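Local coordinates for protein haloalkane dehalogenase (PDB 4MJ3) that hydrolyses haloalkanes, probably through an alpha/beta hydrolase active site, releasing the halide and leaving an alcohol, at residues M1-T6 against G32-H37; V144-M149 against H280-D285; V273-A278 against R288-A293. All blocks are in the same frame, centred on the assembly; numbering follows the deposited sequence. Where two conformers were deposited one is given.

Overall arrangement
Contact 1 and contact 2 both reach the mixed sheet, on opposite sides of the chain's centre, with their centres about 27 Å apart. Contact 1 lies toward the surface, where the N-terminal segment meets strand 33-41 through stacked guanidinium groups. Contact 2 is buried: all four of its touching residues are enclosed, and a buried amide holds the backbone of a probable catalytic histidine. Contacts 2 and 3 share helix 282-300 and meet directly, their centres about 9 Å apart, with Leu282 packing on both Ile275 and Leu290. Contact 3 is partly buried, and across it the side chains meet by apolar packing without a hydrogen bond.

Contact 1 (M1-T6 against G32-H37); sequences MDVLRT and GTLRMH
Arg5 directs its NE to Asp88 OD1 in a salt bridge while its guanidinium lies flat on that of Arg35, whose backbone N is hydrogen-bonded to Asp88 OD2. The two cationic planes are only 8° apart, with centres 3.7 Å from each other. Each group covers one face of the other: Arg35 NE sits 3.5 Å above the centre of the Arg5 guanidinium plane, and Arg5 NH1 lies 3.6 Å above that of Arg35. Both chains leave the backbone with CG anti to N and then bend at chi3 (-65° in Arg5, 70° in Arg35), and the side chains cross at about a right angle. The Asp88 carboxylate beside the stack probably offsets part of its charge, and Tyr23 makes a cation-pi contact with Arg35. Val3 and Leu4 form a short strand antiparallel to residues 89-90, whereas residues 33-37 belong to the second strand of the mixed alpha/beta hydrolase sheet. No hydrogen bond joins the two segments, in keeping with the 8.0 Å between Val3 CA and Leu34 CA. Side chains span this gap: Leu34 CD2 points between the two methyls of Val3, 3.6 Å from Val3 CG2 and 3.8 Å from Val3 CG1. Beside the stack, Arg5 NH2 comes within 3.4 Å of Arg35 CB.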
# COMPACT_ATOMS: atom_id res chain seq x y z
N MSE A 1 15.62 -14.25 -12.65
CA MSE A 1 15.38 -14.34 -11.18
C MSE A 1 14.55 -15.58 -10.93
O MSE A 1 13.79 -16.05 -11.78
CB MSE A 1 14.72 -13.08 -10.59
CG MSE A 1 13.24 -12.89 -10.91
SE MSE A 1 12.46 -11.18 -10.24
CE MSE A 1 13.80 -9.90 -10.96
N ASP A 2 14.71 -16.12 -9.73
CA ASP A 2 13.95 -17.28 -9.30
C ASP A 2 12.73 -16.80 -8.52
O ASP A 2 12.80 -15.78 -7.84
CB ASP A 2 14.87 -18.18 -8.48
CG ASP A 2 16.01 -18.76 -9.34
OD1 ASP A 2 16.02 -18.59 -10.57
OD2 ASP A 2 16.87 -19.43 -8.78
N VAL A 3 11.61 -17.49 -8.70
CA VAL A 3 10.30 -16.99 -8.24
C VAL A 3 9.45 -18.14 -7.72
O VAL A 3 9.33 -19.17 -8.39
CB VAL A 3 9.54 -16.32 -9.41
CG1 VAL A 3 8.17 -15.81 -8.96
CG2 VAL A 3 10.37 -15.19 -10.01
N LEU A 4 8.86 -17.93 -6.56
CA LEU A 4 7.90 -18.85 -5.98
C LEU A 4 6.48 -18.34 -6.12
O LEU A 4 6.23 -17.13 -6.16
CB LEU A 4 8.22 -19.07 -4.48
CG LEU A 4 9.53 -19.82 -4.22
CD1 LEU A 4 9.82 -19.86 -2.72
CD2 LEU A 4 9.48 -21.22 -4.80
N ARG A 5 5.54 -19.27 -6.13
CA ARG A 5 4.10 -18.95 -6.11
C ARG A 5 3.45 -19.69 -4.94
O ARG A 5 3.60 -20.90 -4.78
CB ARG A 5 3.43 -19.39 -7.40
CG ARG A 5 1.93 -19.10 -7.46
CD ARG A 5 1.36 -19.31 -8.85
NE ARG A 5 1.92 -18.36 -9.81
CZ ARG A 5 1.70 -18.38 -11.13
NH1 ARG A 5 0.87 -19.27 -11.67
NH2 ARG A 5 2.26 -17.46 -11.89
N THR A 6 2.72 -18.94 -4.11
CA THR A 6 2.11 -19.51 -2.91
C THR A 6 0.99 -20.44 -3.35
O THR A 6 0.19 -20.05 -4.19
CB THR A 6 1.52 -18.40 -1.99
OG1 THR A 6 2.56 -17.48 -1.65
CG2 THR A 6 0.96 -19.00 -0.73
N GLY A 32 12.01 -12.58 -17.64
CA GLY A 32 10.86 -13.45 -17.35
C GLY A 32 9.60 -12.66 -17.04
O GLY A 32 9.51 -11.47 -17.36
N THR A 33 8.63 -13.33 -16.43
CA THR A 33 7.30 -12.77 -16.16
C THR A 33 6.90 -13.09 -14.73
O THR A 33 7.26 -14.14 -14.22
CB THR A 33 6.28 -13.44 -17.09
OG1 THR A 33 6.65 -13.15 -18.43
CG2 THR A 33 4.86 -12.94 -16.85
N LEU A 34 6.17 -12.18 -14.10
CA LEU A 34 5.61 -12.40 -12.77
C LEU A 34 4.11 -12.20 -12.82
O LEU A 34 3.64 -11.28 -13.48
CB LEU A 34 6.16 -11.39 -11.76
CG LEU A 34 7.66 -11.31 -11.56
CD1 LEU A 34 8.11 -10.03 -10.86
CD2 LEU A 34 8.13 -12.50 -10.78
N ARG A 35 3.37 -13.03 -12.10
CA ARG A 35 1.95 -12.84 -11.96
C ARG A 35 1.65 -12.01 -10.72
O ARG A 35 2.24 -12.25 -9.66
CB ARG A 35 1.23 -14.19 -11.87
CG ARG A 35 -0.27 -14.10 -12.05
CD ARG A 35 -0.96 -15.46 -12.02
NE ARG A 35 -0.93 -16.04 -10.69
CZ ARG A 35 -1.65 -17.07 -10.28
NH1 ARG A 35 -2.49 -17.68 -11.11
NH2 ARG A 35 -1.57 -17.49 -9.02
N MSE A 36 0.73 -11.05 -10.86
CA MSE A 36 0.29 -10.22 -9.74
C MSE A 36 -1.19 -10.41 -9.58
O MSE A 36 -1.95 -10.46 -10.56
CB MSE A 36 0.62 -8.75 -9.98
CG MSE A 36 2.13 -8.52 -9.95
SE MSE A 36 2.65 -6.67 -10.39
CE MSE A 36 2.03 -5.81 -8.74
N HIS A 37 -1.61 -10.51 -8.33
CA HIS A 37 -2.99 -10.69 -7.98
C HIS A 37 -3.66 -9.34 -7.72
O HIS A 37 -3.04 -8.44 -7.13
CB HIS A 37 -3.09 -11.54 -6.73
CG HIS A 37 -4.46 -11.56 -6.10
ND1 HIS A 37 -4.73 -10.94 -4.90
CD2 HIS A 37 -5.62 -12.15 -6.49
CE1 HIS A 37 -6.00 -11.14 -4.58
NE2 HIS A 37 -6.57 -11.85 -5.54

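Contact 2 (V144-M149 against H280-D285); sequences VAANTM and HFLQED
Asn147 reaches the backbone carbonyl of His280 from above its plane, not along a lone pair, yet the bond is nearly straight at the donor. Asn147 ND2 is 3.0 Å from His280 O, with an N-H...O angle of 173°. The oxygen lies almost in the Asn147 amide plane, whereas the donor stands 37° out of the carbonyl plane. Asn147, which follows strand 140-145 of the mixed alpha/beta hydrolase sheet, has a left-handed backbone conformation, and its CG is anti to its own carbonyl carbon, beside N (chi1 -65°), which carries the amide toward the 280-285 segment. Its ND2 is also hydrogen-bonded to Ser247 OG. Over one face of the amide, at the ND2 end, lie the Leu282 methyls: Leu282 CD2 is 3.9 Å from Asn147 ND2, and Leu282 CD1 is 4.0 Å from Ala146 CB. Phe281, at the N-cap of helix 282-300, is the centre of an inverse gamma turn, in which Leu282 N makes a weak 3.0 Å bond to the same His280 O. Gln122 NE2 also makes a weak bond to this oxygen. Within this turn, His280 CD2 lies 3.6 Å above the face of the Phe281 ring. The His280 ring is bonded through NE2 to Asp123 OD2 and through ND1 to Asp250 OD2, consistent with the catalytic triad of a haloalkane dehalogenase. In that setting Asn147 would be a second-shell residue, holding the histidine by its main chain while both ring nitrogens remain engaged with the two aspartates.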
# COMPACT_ATOMS: atom_id res chain seq x y z
N VAL A 144 -5.76 9.96 -1.74
CA VAL A 144 -5.96 9.87 -0.29
C VAL A 144 -4.72 9.21 0.29
O VAL A 144 -4.38 8.08 -0.06
CB VAL A 144 -7.20 9.03 0.06
CG1 VAL A 144 -7.37 8.96 1.58
CG2 VAL A 144 -8.41 9.62 -0.60
N ALA A 145 -4.03 9.93 1.17
CA ALA A 145 -2.86 9.41 1.87
C ALA A 145 -3.23 9.13 3.31
O ALA A 145 -3.74 10.02 4.01
CB ALA A 145 -1.72 10.41 1.81
N ALA A 146 -2.95 7.93 3.77
CA ALA A 146 -3.25 7.52 5.14
C ALA A 146 -2.09 6.74 5.73
O ALA A 146 -1.83 5.60 5.31
CB ALA A 146 -4.51 6.67 5.16
N ASN A 147 -1.42 7.32 6.73
CA ASN A 147 -0.33 6.65 7.42
C ASN A 147 0.72 6.18 6.43
O ASN A 147 1.01 4.97 6.30
CB ASN A 147 -0.84 5.49 8.28
CG ASN A 147 -1.72 5.96 9.42
OD1 ASN A 147 -1.87 7.15 9.67
ND2 ASN A 147 -2.29 4.99 10.14
N THR A 148 1.29 7.16 5.74
CA THR A 148 2.28 6.89 4.71
C THR A 148 3.15 8.13 4.54
O THR A 148 2.98 9.11 5.26
CB THR A 148 1.59 6.48 3.39
OG1 THR A 148 2.58 5.99 2.48
CG2 THR A 148 0.83 7.64 2.77
N MSE A 149 4.08 8.08 3.59
CA MSE A 149 4.95 9.22 3.24
C MSE A 149 5.67 8.92 1.95
O MSE A 149 5.56 7.82 1.41
CB MSE A 149 6.04 9.56 4.26
CG MSE A 149 5.95 11.03 4.71
SE MSE A 149 6.18 12.61 3.52
CE MSE A 149 7.83 13.20 4.39
N HIS A 280 -1.36 2.08 13.11
CA HIS A 280 -0.74 2.10 11.80
C HIS A 280 -1.59 1.45 10.71
O HIS A 280 -1.80 2.03 9.65
CB HIS A 280 0.61 1.39 11.89
CG HIS A 280 1.36 1.39 10.60
ND1 HIS A 280 1.85 2.54 10.03
CD2 HIS A 280 1.70 0.37 9.77
CE1 HIS A 280 2.46 2.23 8.89
NE2 HIS A 280 2.36 0.92 8.71
N PHE A 281 -2.08 0.24 10.98
CA PHE A 281 -2.92 -0.50 10.05
C PHE A 281 -4.36 -0.06 10.26
O PHE A 281 -5.21 -0.82 10.74
CB PHE A 281 -2.74 -2.00 10.21
CG PHE A 281 -1.36 -2.46 9.87
CD1 PHE A 281 -0.98 -2.61 8.54
CD2 PHE A 281 -0.44 -2.70 10.85
CE1 PHE A 281 0.29 -3.01 8.20
CE2 PHE A 281 0.85 -3.10 10.53
CZ PHE A 281 1.21 -3.28 9.20
N LEU A 282 -4.62 1.19 9.91
CA LEU A 282 -5.89 1.82 10.26
C LEU A 282 -7.09 1.15 9.57
O LEU A 282 -8.22 1.27 10.05
CB LEU A 282 -5.86 3.32 9.98
CG LEU A 282 -6.04 3.84 8.55
CD1 LEU A 282 -6.16 5.36 8.61
CD2 LEU A 282 -4.88 3.45 7.65
N GLN A 283 -6.83 0.45 8.47
CA GLN A 283 -7.88 -0.26 7.74
C GLN A 283 -8.44 -1.42 8.56
O GLN A 283 -9.57 -1.84 8.33
CB GLN A 283 -7.38 -0.77 6.39
CG GLN A 283 -6.62 0.26 5.56
CD GLN A 283 -5.12 0.16 5.72
OE1 GLN A 283 -4.61 -0.04 6.83
NE2 GLN A 283 -4.38 0.32 4.62
N GLU A 284 -7.65 -1.96 9.49
CA GLU A 284 -8.11 -3.01 10.40
C GLU A 284 -8.95 -2.46 11.53
O GLU A 284 -9.92 -3.08 11.93
CB GLU A 284 -6.96 -3.78 11.05
CG GLU A 284 -6.31 -4.80 10.17
CD GLU A 284 -7.20 -5.97 9.78
OE1 GLU A 284 -8.25 -6.26 10.40
OE2 GLU A 284 -6.84 -6.60 8.78
N ASP A 285 -8.56 -1.32 12.07
CA ASP A 285 -9.23 -0.73 13.21
C ASP A 285 -10.48 0.05 12.85
O ASP A 285 -11.46 0.00 13.57
CB ASP A 285 -8.24 0.21 13.94
CG ASP A 285 -7.10 -0.54 14.63
OD1 ASP A 285 -7.27 -1.74 14.95
OD2 ASP A 285 -6.03 0.08 14.88

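Contact 3 (V273-A278 against R288-A293); sequences VTIAGA and RELAEA
Residues 273-278 form a loop that runs beside helix 282-300, its backbone closest at Ile275, where Ile275 CA is 6.9 Å from Leu290 CA. Toward the start of the loop, Val273 CA stands 7.7 Å from Ala293 CA. The helix is kinked where Arg288 N and Glu289 N lack a bond to the turn before, then resumes with Glu292 N to Arg288 O at 2.9 Å and Ala293 N to Glu289 O at 3.0 Å. No hydrogen bond crosses between the segments; the contact is apolar packing. Ile275 is the main projection: its CD1 comes over the helix backbone, 4.1 Å from Leu290 CA, while its CG1 lies 4.2 Å from Leu290 CD1. The two side chains cross at about a right angle. One helical turn further on, Val273 CG2 touches Ala293 CB at 4.2 Å; Val273 CG1 is anti to the carbonyl carbon (chi1 -62°), which puts CG2 between that carbon and N. Backbone bonds from Val273 to Ser244 and from Ile275 to Phe246 tie the loop to the chain at and just after strand 242-244, the outermost strand on this side of the sheet, while Arg288, Ala291 and Glu292 of the helix pack on Val68 of helix 66-71.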
# COMPACT_ATOMS: atom_id res chain seq x y z
N VAL A 273 -9.03 14.78 7.48
CA VAL A 273 -9.57 14.11 8.64
C VAL A 273 -8.47 13.39 9.40
O VAL A 273 -7.45 13.04 8.83
CB VAL A 273 -10.68 13.11 8.20
CG1 VAL A 273 -11.83 13.84 7.53
CG2 VAL A 273 -10.15 12.06 7.24
N THR A 274 -8.69 13.22 10.69
CA THR A 274 -7.88 12.32 11.49
C THR A 274 -8.78 11.16 11.87
O THR A 274 -9.85 11.37 12.46
CB THR A 274 -7.32 13.01 12.74
OG1 THR A 274 -6.50 14.12 12.36
CG2 THR A 274 -6.47 12.04 13.54
N ILE A 275 -8.39 9.94 11.49
CA ILE A 275 -9.18 8.75 11.79
C ILE A 275 -8.88 8.37 13.24
O ILE A 275 -7.78 7.93 13.57
CB ILE A 275 -8.84 7.58 10.84
CG1 ILE A 275 -9.09 7.96 9.37
CG2 ILE A 275 -9.62 6.31 11.21
CD1 ILE A 275 -10.53 8.33 9.06
N ALA A 276 -9.87 8.57 14.11
CA ALA A 276 -9.71 8.39 15.54
C ALA A 276 -9.73 6.92 15.92
O ALA A 276 -10.47 6.13 15.34
CB ALA A 276 -10.82 9.12 16.30
N GLY A 277 -8.93 6.57 16.92
CA GLY A 277 -8.93 5.22 17.48
C GLY A 277 -8.38 4.17 16.54
O GLY A 277 -8.88 3.04 16.50
N ALA A 278 -7.32 4.51 15.80
CA ALA A 278 -6.72 3.57 14.88
C ALA A 278 -5.20 3.66 14.89
O ALA A 278 -4.64 4.75 14.97
CB ALA A 278 -7.27 3.76 13.47
N ARG A 288 -14.22 0.91 7.87
CA ARG A 288 -15.45 1.55 7.44
C ARG A 288 -15.36 3.07 7.50
O ARG A 288 -15.80 3.76 6.58
CB ARG A 288 -16.64 1.08 8.26
CG ARG A 288 -17.92 1.73 7.79
N GLU A 289 -14.80 3.58 8.58
CA GLU A 289 -14.68 5.04 8.76
C GLU A 289 -13.78 5.65 7.68
O GLU A 289 -14.10 6.69 7.12
CB GLU A 289 -14.16 5.35 10.16
CG GLU A 289 -15.15 5.06 11.29
CD GLU A 289 -15.25 3.59 11.73
OE1 GLU A 289 -14.58 2.68 11.18
OE2 GLU A 289 -16.03 3.34 12.66
N LEU A 290 -12.67 5.00 7.38
CA LEU A 290 -11.78 5.49 6.34
C LEU A 290 -12.47 5.43 4.97
O LEU A 290 -12.40 6.39 4.21
CB LEU A 290 -10.44 4.74 6.32
CG LEU A 290 -9.44 5.19 5.25
CD1 LEU A 290 -9.09 6.66 5.38
CD2 LEU A 290 -8.18 4.33 5.31
N ALA A 291 -13.19 4.35 4.70
CA ALA A 291 -13.91 4.23 3.44
C ALA A 291 -14.99 5.30 3.30
O ALA A 291 -15.14 5.88 2.23
CB ALA A 291 -14.52 2.85 3.28
N GLU A 292 -15.70 5.60 4.38
CA GLU A 292 -16.69 6.68 4.38
C GLU A 292 -16.03 8.04 4.08
O GLU A 292 -16.58 8.83 3.31
CB GLU A 292 -17.48 6.74 5.69
CG GLU A 292 -18.46 5.56 5.90
CD GLU A 292 -19.67 5.57 4.97
OE1 GLU A 292 -19.77 6.48 4.11
OE2 GLU A 292 -20.54 4.67 5.09
N ALA A 293 -14.86 8.28 4.65
CA ALA A 293 -14.10 9.51 4.36
C ALA A 293 -13.72 9.58 2.87
O ALA A 293 -13.80 10.65 2.27
CB ALA A 293 -12.87 9.62 5.23